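Enoyl-CoA hydratase/isomerase (Pseudomonas aeruginosa, PDB 3LAO) probably adds water to the double bond of an enoyl-CoA, possibly that on the side chain of a steroid, as a homotrimer of the crotonase-like family. Local coordinates at residues S105-V110 with A217-A222; M167-T172 with A178-R183. All coordinates share one frame; numbering follows the deposited sequence.

Overall arrangement
The two contacts lie in different parts of one crotonase-like chain, with centres 25 Å apart and nearest atoms about 11 Å apart, so they do not touch. The residues of interaction 2 fall within the 106 residues that separate the two segments of interaction 1. Interaction 1 (105-110 with 217-222) is apolar and seats helix 212-222 at the entry to a central strand; interaction 2 (167-172 with 178-183) is polar and spans a short connection between neighbouring helices. The trimer brings the two regions together: Ala218 of one subunit packs on Ile170 of another. Substrate probably binds in tunnels between subunits; a glycerol, probably from the crystallisation liquor, lies about 4 Å from the Ser105 side chain.

Interaction 1 of 2, residues S105-V110 with A217-A222; sequences SKPLVV and AALQSA
Leu219 CD1, reaching across from helix 212-222, packs on the ring of Pro107, and the apolar contact rests on that one methyl. It lies 3.8 Å from CD of Pro107 and 3.9 Å from CG, so the leucine branch meets the CG-CD side of the pyrrolidine ring while the two side chains run at a slant to each other. Leu219 CG stands beside its own backbone N and anti to the carbonyl carbon (chi1 -81°), and the nearly extended chi2 of 166° carries CD1 forward. Leucine suits the place because a branched apolar chain of this length lets a methyl reach from the helix to the other segment.

The same methyl also packs against the backbone. CD1 comes within 3.5 Å of Lys106 C and 3.6 Å of Pro107 N, and it meets Ser105 O at 3.8 Å. Proline suits this place because its nitrogen, substituted by the ring, has no N-H to bury against a methyl.

The polar ends look to other partners. Ser105 OG is hydrogen-bonded to Glu52, and Lys106, whose side chain starts away from the helix, gives NZ to the carbonyls of Tyr51 and Ser57. Pro107 also touches Val215 and Ile207, which extend the apolar surroundings.

With van der Waals packing alone, the contact depends on shape and shielding from water, and joins the helix to the residues leading into strand 108-112.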
ATOM      1  N   SER B 105       6.034  -1.504  20.830  1.00 37.67           N
ATOM      2  CA  SER B 105       7.119  -0.747  20.263  1.00 35.44           C
ATOM      3  C   SER B 105       8.309  -1.650  19.984  1.00 34.45           C
ATOM      4  O   SER B 105       9.364  -1.169  19.653  1.00 44.93           O
ATOM      5  CB  SER B 105       7.495   0.364  21.241  1.00 40.74           C
ATOM      6  OG  SER B 105       7.898  -0.196  22.464  1.00 39.41           O
ATOM      7  N   LYS B 106       8.135  -2.954  20.176  1.00 32.48           N
ATOM      8  CA  LYS B 106       9.133  -3.965  19.865  1.00 34.19           C
ATOM      9  C   LYS B 106       8.520  -4.993  18.911  1.00 31.90           C
ATOM     10  O   LYS B 106       7.320  -4.997  18.700  1.00 24.15           O
ATOM     11  CB  LYS B 106       9.608  -4.647  21.134  1.00 39.91           C
ATOM     12  CG  LYS B 106      10.316  -3.720  22.068  1.00 42.56           C
ATOM     13  CD  LYS B 106      11.130  -4.527  23.085  1.00 42.35           C
ATOM     14  CE  LYS B 106      10.400  -4.732  24.393  1.00 33.42           C
ATOM     15  NZ  LYS B 106      11.200  -5.701  25.208  1.00 34.88           N
ATOM     16  N   PRO B 107       9.361  -5.832  18.296  1.00 33.57           N
ATOM     17  CA  PRO B 107       8.904  -6.661  17.172  1.00 30.93           C
ATOM     18  C   PRO B 107       8.059  -7.833  17.572  1.00 26.17           C
ATOM     19  O   PRO B 107       8.259  -8.382  18.618  1.00 29.47           O
ATOM     20  CB  PRO B 107      10.221  -7.176  16.549  1.00 28.19           C
ATOM     21  CG  PRO B 107      11.215  -6.147  16.933  1.00 32.05           C
ATOM     22  CD  PRO B 107      10.829  -5.707  18.320  1.00 30.74           C
ATOM     23  N   LEU B 108       7.132  -8.235  16.721  1.00 29.46           N
ATOM     24  CA  LEU B 108       6.350  -9.426  16.995  1.00 26.09           C
ATOM     25  C   LEU B 108       6.326 -10.315  15.769  1.00 27.62           C
ATOM     26  O   LEU B 108       6.118  -9.854  14.657  1.00 31.20           O
ATOM     27  CB  LEU B 108       4.936  -9.029  17.395  1.00 31.91           C
ATOM     28  CG  LEU B 108       3.904 -10.149  17.523  1.00 33.28           C
ATOM     29  CD1 LEU B 108       4.219 -10.954  18.713  1.00 37.71           C
ATOM     30  CD2 LEU B 108       2.608  -9.452  17.725  1.00 40.65           C
ATOM     31  N   VAL B 109       6.577 -11.592  15.976  1.00 31.22           N
ATOM     32  CA  VAL B 109       6.560 -12.563  14.917  1.00 34.61           C
ATOM     33  C   VAL B 109       5.442 -13.518  15.300  1.00 37.99           C
ATOM     34  O   VAL B 109       5.271 -13.831  16.477  1.00 35.10           O
ATOM     35  CB  VAL B 109       7.875 -13.350  14.870  1.00 33.05           C
ATOM     36  CG1 VAL B 109       7.706 -14.630  14.024  1.00 25.30           C
ATOM     37  CG2 VAL B 109       8.994 -12.483  14.349  1.00 35.41           C
ATOM     38  N   VAL B 110       4.670 -13.973  14.322  1.00 31.20           N
ATOM     39  CA  VAL B 110       3.593 -14.860  14.644  1.00 25.72           C
ATOM     40  C   VAL B 110       3.597 -16.120  13.782  1.00 31.75           C
ATOM     41  O   VAL B 110       3.817 -16.059  12.552  1.00 34.60           O
ATOM     42  CB  VAL B 110       2.223 -14.142  14.560  1.00 33.34           C
ATOM     43  CG1 VAL B 110       1.881 -13.748  13.067  1.00 27.10           C
ATOM     44  CG2 VAL B 110       1.174 -15.054  15.138  1.00 27.84           C
ATOM     45  N   ALA B 217      13.718   2.095  16.610  1.00 30.61           N
ATOM     46  CA  ALA B 217      13.544   3.321  15.840  1.00 31.44           C
ATOM     47  C   ALA B 217      13.020   3.014  14.417  1.00 30.28           C
ATOM     48  O   ALA B 217      12.264   3.789  13.846  1.00 29.51           O
ATOM     49  CB  ALA B 217      14.831   4.068  15.773  1.00 32.11           C
ATOM     50  N   ALA B 218      13.403   1.872  13.860  1.00 28.18           N
ATOM     51  CA  ALA B 218      12.803   1.438  12.608  1.00 30.31           C
ATOM     52  C   ALA B 218      11.274   1.283  12.739  1.00 36.53           C
ATOM     53  O   ALA B 218      10.523   1.855  11.899  1.00 35.55           O
ATOM     54  CB  ALA B 218      13.467   0.166  12.095  1.00 23.37           C
ATOM     55  N   LEU B 219      10.825   0.569  13.798  1.00 31.85           N
ATOM     56  CA  LEU B 219       9.387   0.290  14.008  1.00 29.98           C
ATOM     57  C   LEU B 219       8.636   1.576  14.171  1.00 30.69           C
ATOM     58  O   LEU B 219       7.548   1.759  13.597  1.00 37.21           O
ATOM     59  CB  LEU B 219       9.113  -0.586  15.225  1.00 25.21           C
ATOM     60  CG  LEU B 219       9.315  -2.066  14.966  1.00 28.09           C
ATOM     61  CD1 LEU B 219       9.353  -2.804  16.271  1.00 24.48           C
ATOM     62  CD2 LEU B 219       8.235  -2.646  14.043  1.00 29.60           C
ATOM     63  N   GLN B 220       9.224   2.464  14.962  1.00 28.35           N
ATOM     64  CA  GLN B 220       8.617   3.769  15.231  1.00 36.03           C
ATOM     65  C   GLN B 220       8.469   4.595  13.944  1.00 34.58           C
ATOM     66  O   GLN B 220       7.413   5.200  13.733  1.00 33.83           O
ATOM     67  CB  GLN B 220       9.373   4.548  16.324  1.00 36.23           C
ATOM     68  CG  GLN B 220       8.613   5.740  16.874  1.00 49.95           C
ATOM     69  CD  GLN B 220       7.389   5.299  17.672  1.00 65.07           C
ATOM     70  OE1 GLN B 220       7.319   4.154  18.154  1.00 72.31           O
ATOM     71  NE2 GLN B 220       6.418   6.197  17.808  1.00 70.17           N
ATOM     72  N   SER B 221       9.467   4.595  13.053  1.00 31.01           N
ATOM     73  CA  SER B 221       9.232   5.273  11.750  1.00 36.53           C
ATOM     74  C   SER B 221       8.117   4.640  10.919  1.00 39.45           C
ATOM     75  O   SER B 221       7.300   5.335  10.322  1.00 45.84           O
ATOM     76  CB  SER B 221      10.492   5.310  10.909  1.00 39.08           C
ATOM     77  OG  SER B 221      11.432   6.089  11.577  1.00 43.29           O
ATOM     78  N   ALA B 222       8.094   3.313  10.883  1.00 32.34           N
ATOM     79  CA  ALA B 222       7.139   2.592  10.041  1.00 30.99           C
ATOM     80  C   ALA B 222       5.713   2.823  10.533  1.00 30.40           C
ATOM     81  O   ALA B 222       4.803   3.102   9.732  1.00 36.62           O
ATOM     82  CB  ALA B 222       7.489   1.098   9.999  1.00 31.09           C
TER

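Interaction 2 of 2, residues M167-T172 with A178-R183; sequences MRYILT and ADEALR
Glu180 OE2 is gripped by two donors that come from opposite faces of the carboxylate: Tyr169 OH donates to it at 2.8 Å, and Arg183 NH2 forms a salt bridge with it, also at 2.8 Å. The phenol approaches from above the carboxylate plane, 41° out of it, while OE2 lies at the ring's edge, near the ring plane. Ring and carboxylate are turned 69° apart.

Arg183 takes hold side-on, its NE donating to Glu180 OE1 at 3.0 Å and both bonds nearly straight. Two nitrogens on two oxygens should fix the rotation of the carboxylate, and the positive charge probably favours its ionised form. Glutamate suits the place because its chain, bent at chi2 (71°), can turn the carboxylate to serve Arg183, about one turn along its own helix, and Tyr169 on the other helix. Arg183 NH2 is shared with Asp165.

CG of Arg168 lies over one face of the Tyr169 ring, toward its rim, and Phe176 meets that ring obliquely. The bond from Tyr169 to Glu180 ties helix 163-170 to helix 178-183 across the short connection that includes strand 175-177, while Ala178 and Leu182 of the second helix pack on Val190 of strand 189-191.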
HETATM    1  N   MSE B 167     -11.597  -6.735  -0.177  1.00 43.38           N
HETATM    2  CA  MSE B 167     -13.051  -6.669  -0.191  1.00 39.94           C
HETATM    3  C   MSE B 167     -13.661  -8.014  -0.614  1.00 40.38           C
HETATM    4  O   MSE B 167     -14.637  -8.451  -0.018  1.00 34.17           O
HETATM    5  CB  MSE B 167     -13.550  -5.484  -1.032  1.00 33.59           C
HETATM    6  CG  MSE B 167     -13.300  -4.084  -0.389  1.00 46.16           C
HETATM    7 SE   MSE B 167     -13.657  -3.905   1.593  1.00 53.23          SE
HETATM    8  CE  MSE B 167     -11.802  -4.105   2.232  1.00 75.39           C
ATOM      9  N   ARG B 168     -13.046  -8.684  -1.573  1.00 39.13           N
ATOM     10  CA  ARG B 168     -13.520  -9.974  -2.036  1.00 42.96           C
ATOM     11  C   ARG B 168     -13.657 -11.045  -0.941  1.00 48.82           C
ATOM     12  O   ARG B 168     -14.440 -11.967  -1.082  1.00 49.57           O
ATOM     13  CB  ARG B 168     -12.629 -10.458  -3.180  1.00 31.31           C
ATOM     14  CG  ARG B 168     -12.294 -11.912  -3.139  1.00 38.25           C
ATOM     15  CD  ARG B 168     -13.007 -12.634  -4.233  1.00 52.93           C
ATOM     16  NE  ARG B 168     -12.775 -14.071  -4.191  1.00 65.14           N
ATOM     17  CZ  ARG B 168     -13.504 -14.928  -3.491  1.00 63.08           C
ATOM     18  NH1 ARG B 168     -14.512 -14.501  -2.756  1.00 57.07           N
ATOM     19  NH2 ARG B 168     -13.213 -16.215  -3.524  1.00 64.91           N
ATOM     20  N   TYR B 169     -12.898 -10.925   0.142  1.00 40.85           N
ATOM     21  CA  TYR B 169     -13.006 -11.850   1.293  1.00 36.58           C
ATOM     22  C   TYR B 169     -13.721 -11.234   2.493  1.00 37.69           C
ATOM     23  O   TYR B 169     -14.444 -11.905   3.204  1.00 36.36           O
ATOM     24  CB  TYR B 169     -11.631 -12.357   1.743  1.00 31.43           C
ATOM     25  CG  TYR B 169     -11.045 -13.268   0.719  1.00 37.68           C
ATOM     26  CD1 TYR B 169     -11.533 -14.562   0.568  1.00 37.65           C
ATOM     27  CD2 TYR B 169     -10.030 -12.831  -0.140  1.00 34.69           C
ATOM     28  CE1 TYR B 169     -11.014 -15.414  -0.395  1.00 37.02           C
ATOM     29  CE2 TYR B 169      -9.510 -13.670  -1.111  1.00 33.85           C
ATOM     30  CZ  TYR B 169     -10.013 -14.957  -1.233  1.00 36.17           C
ATOM     31  OH  TYR B 169      -9.499 -15.792  -2.177  1.00 35.79           O
ATOM     32  N   ILE B 170     -13.491  -9.958   2.744  1.00 35.49           N
ATOM     33  CA  ILE B 170     -14.136  -9.317   3.860  1.00 37.80           C
ATOM     34  C   ILE B 170     -15.656  -9.274   3.628  1.00 46.11           C
ATOM     35  O   ILE B 170     -16.431  -9.643   4.504  1.00 51.04           O
ATOM     36  CB  ILE B 170     -13.575  -7.904   4.056  1.00 38.11           C
ATOM     37  CG1 ILE B 170     -12.136  -7.961   4.592  1.00 42.01           C
ATOM     38  CG2 ILE B 170     -14.429  -7.110   5.014  1.00 38.38           C
ATOM     39  CD1 ILE B 170     -11.392  -6.634   4.390  1.00 41.14           C
ATOM     40  N   LEU B 171     -16.079  -8.837   2.444  1.00 45.36           N
ATOM     41  CA  LEU B 171     -17.502  -8.640   2.180  1.00 47.38           C
ATOM     42  C   LEU B 171     -18.221  -9.949   1.906  1.00 48.53           C
ATOM     43  O   LEU B 171     -19.426  -9.967   1.820  1.00 52.46           O
ATOM     44  CB  LEU B 171     -17.750  -7.653   1.027  1.00 40.12           C
ATOM     45  CG  LEU B 171     -17.160  -6.252   1.224  1.00 45.05           C
ATOM     46  CD1 LEU B 171     -17.465  -5.303   0.047  1.00 39.56           C
ATOM     47  CD2 LEU B 171     -17.604  -5.619   2.540  1.00 45.69           C
ATOM     48  N   THR B 172     -17.504 -11.053   1.791  1.00 46.64           N
ATOM     49  CA  THR B 172     -18.182 -12.287   1.415  1.00 46.61           C
ATOM     50  C   THR B 172     -18.097 -13.305   2.508  1.00 42.11           C
ATOM     51  O   THR B 172     -18.969 -14.150   2.673  1.00 48.01           O
ATOM     52  CB  THR B 172     -17.542 -12.924   0.153  1.00 50.83           C
ATOM     53  OG1 THR B 172     -16.125 -13.053   0.357  1.00 49.11           O
ATOM     54  CG2 THR B 172     -17.814 -12.074  -1.089  1.00 40.04           C
ATOM     55  N   ALA B 178      -3.521 -20.773   3.145  1.00 41.52           N
ATOM     56  CA  ALA B 178      -2.209 -20.193   3.334  1.00 41.53           C
ATOM     57  C   ALA B 178      -1.597 -19.669   2.028  1.00 47.88           C
ATOM     58  O   ALA B 178      -0.916 -18.634   2.027  1.00 41.77           O
ATOM     59  CB  ALA B 178      -1.298 -21.191   3.970  1.00 34.57           C
ATOM     60  N   ASP B 179      -1.833 -20.359   0.916  1.00 47.33           N
ATOM     61  CA  ASP B 179      -1.177 -19.934  -0.315  1.00 48.90           C
ATOM     62  C   ASP B 179      -1.790 -18.657  -0.873  1.00 43.32           C
ATOM     63  O   ASP B 179      -1.081 -17.798  -1.444  1.00 45.40           O
ATOM     64  CB  ASP B 179      -1.133 -21.061  -1.344  1.00 57.00           C
ATOM     65  CG  ASP B 179      -0.005 -22.040  -1.063  1.00 66.06           C
ATOM     66  OD1 ASP B 179      -0.282 -23.251  -0.930  1.00 75.59           O
ATOM     67  OD2 ASP B 179       1.158 -21.597  -0.940  1.00 63.14           O
ATOM     68  N   GLU B 180      -3.098 -18.530  -0.678  1.00 32.06           N
ATOM     69  CA  GLU B 180      -3.825 -17.342  -1.098  1.00 37.19           C
ATOM     70  C   GLU B 180      -3.482 -16.146  -0.180  1.00 36.24           C
ATOM     71  O   GLU B 180      -3.307 -14.997  -0.629  1.00 32.82           O
ATOM     72  CB  GLU B 180      -5.328 -17.666  -1.097  1.00 43.72           C
ATOM     73  CG  GLU B 180      -6.250 -16.503  -1.500  1.00 50.54           C
ATOM     74  CD  GLU B 180      -6.193 -16.133  -2.975  1.00 56.39           C
ATOM     75  OE1 GLU B 180      -5.373 -16.711  -3.720  1.00 58.75           O
ATOM     76  OE2 GLU B 180      -6.985 -15.255  -3.385  1.00 59.19           O
ATOM     77  N   ALA B 181      -3.358 -16.428   1.114  1.00 28.08           N
ATOM     78  CA  ALA B 181      -2.901 -15.409   2.042  1.00 30.63           C
ATOM     79  C   ALA B 181      -1.469 -14.879   1.690  1.00 30.33           C
ATOM     80  O   ALA B 181      -1.225 -13.674   1.732  1.00 28.69           O
ATOM     81  CB  ALA B 181      -3.022 -15.892   3.483  1.00 20.48           C
ATOM     82  N   LEU B 182      -0.562 -15.763   1.293  1.00 27.99           N
ATOM     83  CA  LEU B 182       0.762 -15.353   0.843  1.00 28.75           C
ATOM     84  C   LEU B 182       0.685 -14.495  -0.413  1.00 34.36           C
ATOM     85  O   LEU B 182       1.395 -13.494  -0.544  1.00 34.92           O
ATOM     86  CB  LEU B 182       1.626 -16.575   0.566  1.00 34.06           C
ATOM     87  CG  LEU B 182       3.084 -16.340   0.141  1.00 42.90           C
ATOM     88  CD1 LEU B 182       3.920 -15.745   1.298  1.00 40.13           C
ATOM     89  CD2 LEU B 182       3.728 -17.638  -0.368  1.00 42.57           C
ATOM     90  N   ARG B 183      -0.195 -14.875  -1.332  1.00 37.89           N
ATOM     91  CA  ARG B 183      -0.314 -14.171  -2.607  1.00 41.41           C
ATOM     92  C   ARG B 183      -0.772 -12.734  -2.378  1.00 37.89           C
ATOM     93  O   ARG B 183      -0.501 -11.860  -3.156  1.00 41.20           O
ATOM     94  CB  ARG B 183      -1.319 -14.897  -3.522  1.00 43.70           C
ATOM     95  CG  ARG B 183      -1.430 -14.332  -4.933  1.00 46.01           C
ATOM     96  CD  ARG B 183      -2.673 -14.829  -5.728  1.00 43.75           C
ATOM     97  NE  ARG B 183      -3.964 -14.494  -5.089  1.00 52.19           N
ATOM     98  CZ  ARG B 183      -4.617 -13.335  -5.245  1.00 45.15           C
ATOM     99  NH1 ARG B 183      -4.084 -12.393  -6.008  1.00 36.97           N
ATOM    100  NH2 ARG B 183      -5.790 -13.110  -4.628  1.00 39.06           N
TER